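Long-range contact in exoglucanase A (Cellulomonas fimi, PDB 7CBD), which hydrolyses beta-1,4-glucosidic linkages of cellulose with inversion of anomeric configuration, releasing cellobiose, this chain being its glycosyl hydrolase family 6 catalytic domain: residues G228-L239 with I290-W301. Numbering follows the deposited sequence.
Sequences GFVSDVANTTPL and IGMLVDTSRNGW
Two neighbouring parallel strands of the distorted family 6 beta barrel, 228-231 and 291-295, pair here and run on into loops at their C-terminal ends, where the active site lies. Four backbone bonds join the strands, from Phe229 N to Gly291 O through to Asp295 N to Ser231 O (2.9 Å, nearly straight). On one face Phe229 CE2 lies 3.6 Å from Ile290 CD1, an oblique approach to the ring, while the bent Met292 chain lays its CE against Phe229 CB; on the other, Val230 CG2 packs on Leu293 CB.

At the C-terminal end of the pair, with CG swung opposite the backbone N (chi1 -177°), the carboxylate of Asp295 reaches the type II turn of Asp232 to Asn235. Asp295 OD2 accepts from Ala234 N at 3.0 Å, on the anti side but 32° out of the carboxylate plane. OD1 accepts from Ser297 N, which makes an Asx turn, and from Ser297 OG, both from the same face above the carboxylate plane. Replacement of Asp295 by an alanine would probably leave the Ala234 amide and the Ser297 hydroxyl without these acceptors and let the two loops shift apart. Further out, Asn299 ND2 gives a 3.0 Å hydrogen bond to Asp232 OD2, the two planes turned 45° apart, and Trp301 NE1 donates to Thr236 O at 2.7 Å. Arg298 NH2 makes a weak bond to Ala234 O and a salt bridge to Asp371, a predicted active-site aspartate.

Strands 187-192 and 358-362 flank the pair within the sheet, and helix 270-283 packs over the face bearing Phe229 and Ser231, whose OG bonds Glu270.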
# COMPACT_ATOMS: atom_id res chain seq x y z
N GLY A 228 -7.71 9.58 8.65
CA GLY A 228 -6.39 9.86 8.13
C GLY A 228 -6.27 9.36 6.71
O GLY A 228 -7.26 8.99 6.07
N PHE A 229 -5.03 9.34 6.22
CA PHE A 229 -4.73 9.02 4.83
C PHE A 229 -3.51 8.12 4.78
O PHE A 229 -2.62 8.21 5.62
CB PHE A 229 -4.50 10.32 4.06
CG PHE A 229 -5.70 11.22 4.06
CD1 PHE A 229 -6.64 11.14 3.04
CD2 PHE A 229 -5.92 12.11 5.10
CE1 PHE A 229 -7.77 11.94 3.06
CE2 PHE A 229 -7.05 12.90 5.13
CZ PHE A 229 -7.97 12.82 4.11
N VAL A 230 -3.46 7.24 3.77
CA VAL A 230 -2.35 6.30 3.64
C VAL A 230 -1.79 6.36 2.23
O VAL A 230 -2.54 6.31 1.24
CB VAL A 230 -2.76 4.86 4.05
CG1 VAL A 230 -4.00 4.38 3.30
CG2 VAL A 230 -1.59 3.89 3.87
N SER A 231 -0.46 6.48 2.13
CA SER A 231 0.22 6.54 0.84
C SER A 231 1.06 5.30 0.60
O SER A 231 1.39 4.54 1.53
CB SER A 231 1.09 7.80 0.72
OG SER A 231 2.38 7.60 1.27
N ASP A 232 1.39 5.09 -0.68
CA ASP A 232 2.31 4.06 -1.14
C ASP A 232 1.75 2.66 -1.03
O ASP A 232 2.52 1.69 -1.13
CB ASP A 232 3.67 4.14 -0.41
CG ASP A 232 4.87 4.03 -1.34
OD1 ASP A 232 4.74 4.10 -2.58
OD2 ASP A 232 6.00 3.91 -0.78
N VAL A 233 0.43 2.49 -0.82
CA VAL A 233 -0.04 1.12 -0.65
C VAL A 233 0.18 0.30 -1.91
O VAL A 233 -0.13 0.71 -3.04
CB VAL A 233 -1.39 0.91 0.07
CG1 VAL A 233 -1.99 2.18 0.69
CG2 VAL A 233 -2.32 0.03 -0.68
N ALA A 234 0.81 -0.85 -1.72
CA ALA A 234 1.17 -1.77 -2.78
C ALA A 234 2.13 -1.18 -3.79
O ALA A 234 2.33 -1.77 -4.85
CB ALA A 234 -0.05 -2.39 -3.46
N ASN A 235 2.74 -0.04 -3.49
CA ASN A 235 3.71 0.59 -4.37
C ASN A 235 5.10 0.52 -3.75
O ASN A 235 5.30 -0.11 -2.70
CB ASN A 235 3.29 2.02 -4.74
CG ASN A 235 3.76 2.44 -6.13
OD1 ASN A 235 4.92 2.82 -6.32
ND2 ASN A 235 2.88 2.34 -7.11
N THR A 236 6.06 1.14 -4.42
CA THR A 236 7.46 1.02 -4.05
C THR A 236 8.18 2.36 -3.96
O THR A 236 9.39 2.37 -3.73
CB THR A 236 8.21 0.10 -5.04
OG1 THR A 236 8.11 0.64 -6.36
CG2 THR A 236 7.62 -1.30 -5.02
N THR A 237 7.49 3.48 -4.11
CA THR A 237 8.17 4.76 -4.07
C THR A 237 8.87 4.91 -2.72
O THR A 237 8.27 4.64 -1.68
CB THR A 237 7.15 5.87 -4.27
OG1 THR A 237 6.54 5.68 -5.56
CG2 THR A 237 7.81 7.23 -4.22
N PRO A 238 10.15 5.30 -2.70
CA PRO A 238 10.91 5.25 -1.45
C PRO A 238 10.35 6.16 -0.37
O PRO A 238 9.72 7.19 -0.65
CB PRO A 238 12.33 5.69 -1.84
CG PRO A 238 12.21 6.28 -3.19
CD PRO A 238 11.01 5.65 -3.84
N LEU A 239 10.60 5.76 0.87
CA LEU A 239 10.27 6.61 2.01
C LEU A 239 11.01 7.94 1.91
O LEU A 239 10.42 9.01 2.05
CB LEU A 239 10.61 5.86 3.29
CG LEU A 239 10.19 6.53 4.60
CD1 LEU A 239 8.66 6.67 4.66
CD2 LEU A 239 10.72 5.76 5.79
N ILE A 290 -5.79 15.28 11.24
CA ILE A 290 -5.66 14.11 10.38
C ILE A 290 -4.22 13.60 10.43
O ILE A 290 -3.26 14.38 10.48
CB ILE A 290 -6.10 14.38 8.93
CG1 ILE A 290 -5.32 15.55 8.32
CG2 ILE A 290 -7.62 14.58 8.86
CD1 ILE A 290 -5.41 15.67 6.80
N GLY A 291 -4.07 12.28 10.43
CA GLY A 291 -2.76 11.65 10.45
C GLY A 291 -2.51 10.86 9.18
O GLY A 291 -3.44 10.52 8.44
N MET A 292 -1.24 10.56 8.92
CA MET A 292 -0.81 9.94 7.68
C MET A 292 -0.14 8.61 7.98
O MET A 292 0.52 8.45 9.01
CB MET A 292 0.18 10.84 6.92
CG MET A 292 -0.26 12.30 6.82
SD MET A 292 -1.82 12.61 5.96
CE MET A 292 -1.24 12.45 4.28
N LEU A 293 -0.30 7.67 7.06
CA LEU A 293 0.41 6.40 7.08
C LEU A 293 1.18 6.25 5.77
O LEU A 293 0.74 6.74 4.73
CB LEU A 293 -0.56 5.21 7.16
CG LEU A 293 -1.53 5.16 8.33
CD1 LEU A 293 -2.49 4.01 8.14
CD2 LEU A 293 -0.78 5.01 9.65
N VAL A 294 2.33 5.57 5.82
CA VAL A 294 3.02 5.12 4.62
C VAL A 294 3.12 3.60 4.67
O VAL A 294 3.54 3.04 5.69
CB VAL A 294 4.42 5.74 4.45
CG1 VAL A 294 5.07 5.23 3.17
CG2 VAL A 294 4.34 7.25 4.42
N ASP A 295 2.72 2.94 3.58
CA ASP A 295 2.97 1.51 3.39
C ASP A 295 4.43 1.34 3.03
O ASP A 295 4.85 1.67 1.91
CB ASP A 295 2.08 0.99 2.26
CG ASP A 295 2.21 -0.51 2.05
OD1 ASP A 295 3.02 -1.15 2.75
OD2 ASP A 295 1.48 -1.06 1.19
N THR A 296 5.22 0.83 3.98
CA THR A 296 6.66 0.64 3.81
C THR A 296 7.02 -0.80 3.46
O THR A 296 8.20 -1.19 3.55
CB THR A 296 7.40 1.09 5.08
OG1 THR A 296 6.86 0.39 6.21
CG2 THR A 296 7.23 2.58 5.30
N SER A 297 6.04 -1.59 3.01
CA SER A 297 6.26 -3.01 2.77
C SER A 297 7.34 -3.28 1.74
O SER A 297 8.09 -4.26 1.86
CB SER A 297 4.95 -3.66 2.35
OG SER A 297 4.34 -2.98 1.26
N ARG A 298 7.41 -2.46 0.68
CA ARG A 298 8.26 -2.80 -0.46
C ARG A 298 8.98 -1.59 -1.04
O ARG A 298 9.33 -1.59 -2.23
CB ARG A 298 7.47 -3.54 -1.54
CG ARG A 298 6.80 -4.82 -1.04
CD ARG A 298 6.10 -5.60 -2.14
NE ARG A 298 5.06 -4.78 -2.75
CZ ARG A 298 4.27 -5.18 -3.75
NH1 ARG A 298 4.43 -6.40 -4.28
NH2 ARG A 298 3.35 -4.36 -4.25
N ASN A 299 9.25 -0.57 -0.22
CA ASN A 299 9.82 0.69 -0.71
C ASN A 299 11.24 0.94 -0.22
O ASN A 299 11.71 2.08 -0.26
CB ASN A 299 8.90 1.88 -0.41
CG ASN A 299 8.77 2.19 1.07
OD1 ASN A 299 9.38 1.53 1.91
ND2 ASN A 299 7.97 3.20 1.39
N GLY A 300 11.94 -0.10 0.24
CA GLY A 300 13.27 0.10 0.82
C GLY A 300 14.36 0.39 -0.20
O GLY A 300 15.27 1.17 0.07
N TRP A 301 14.30 -0.25 -1.37
CA TRP A 301 15.32 -0.06 -2.42
C TRP A 301 16.74 -0.21 -1.87
O TRP A 301 17.60 0.66 -2.04
CB TRP A 301 15.12 1.27 -3.15
CG TRP A 301 13.89 1.25 -3.98
CD1 TRP A 301 12.71 1.91 -3.73
CD2 TRP A 301 13.68 0.50 -5.18
NE1 TRP A 301 11.79 1.62 -4.71
CE2 TRP A 301 12.36 0.75 -5.61
CE3 TRP A 301 14.48 -0.38 -5.93
CZ2 TRP A 301 11.82 0.17 -6.76
CZ3 TRP A 301 13.94 -0.95 -7.08
CH2 TRP A 301 12.63 -0.67 -7.48
O HOH W 1 4.12 -2.37 -1.53
O HOH W 2 6.01 0.02 0.03
O HOH W 3 12.84 3.80 1.49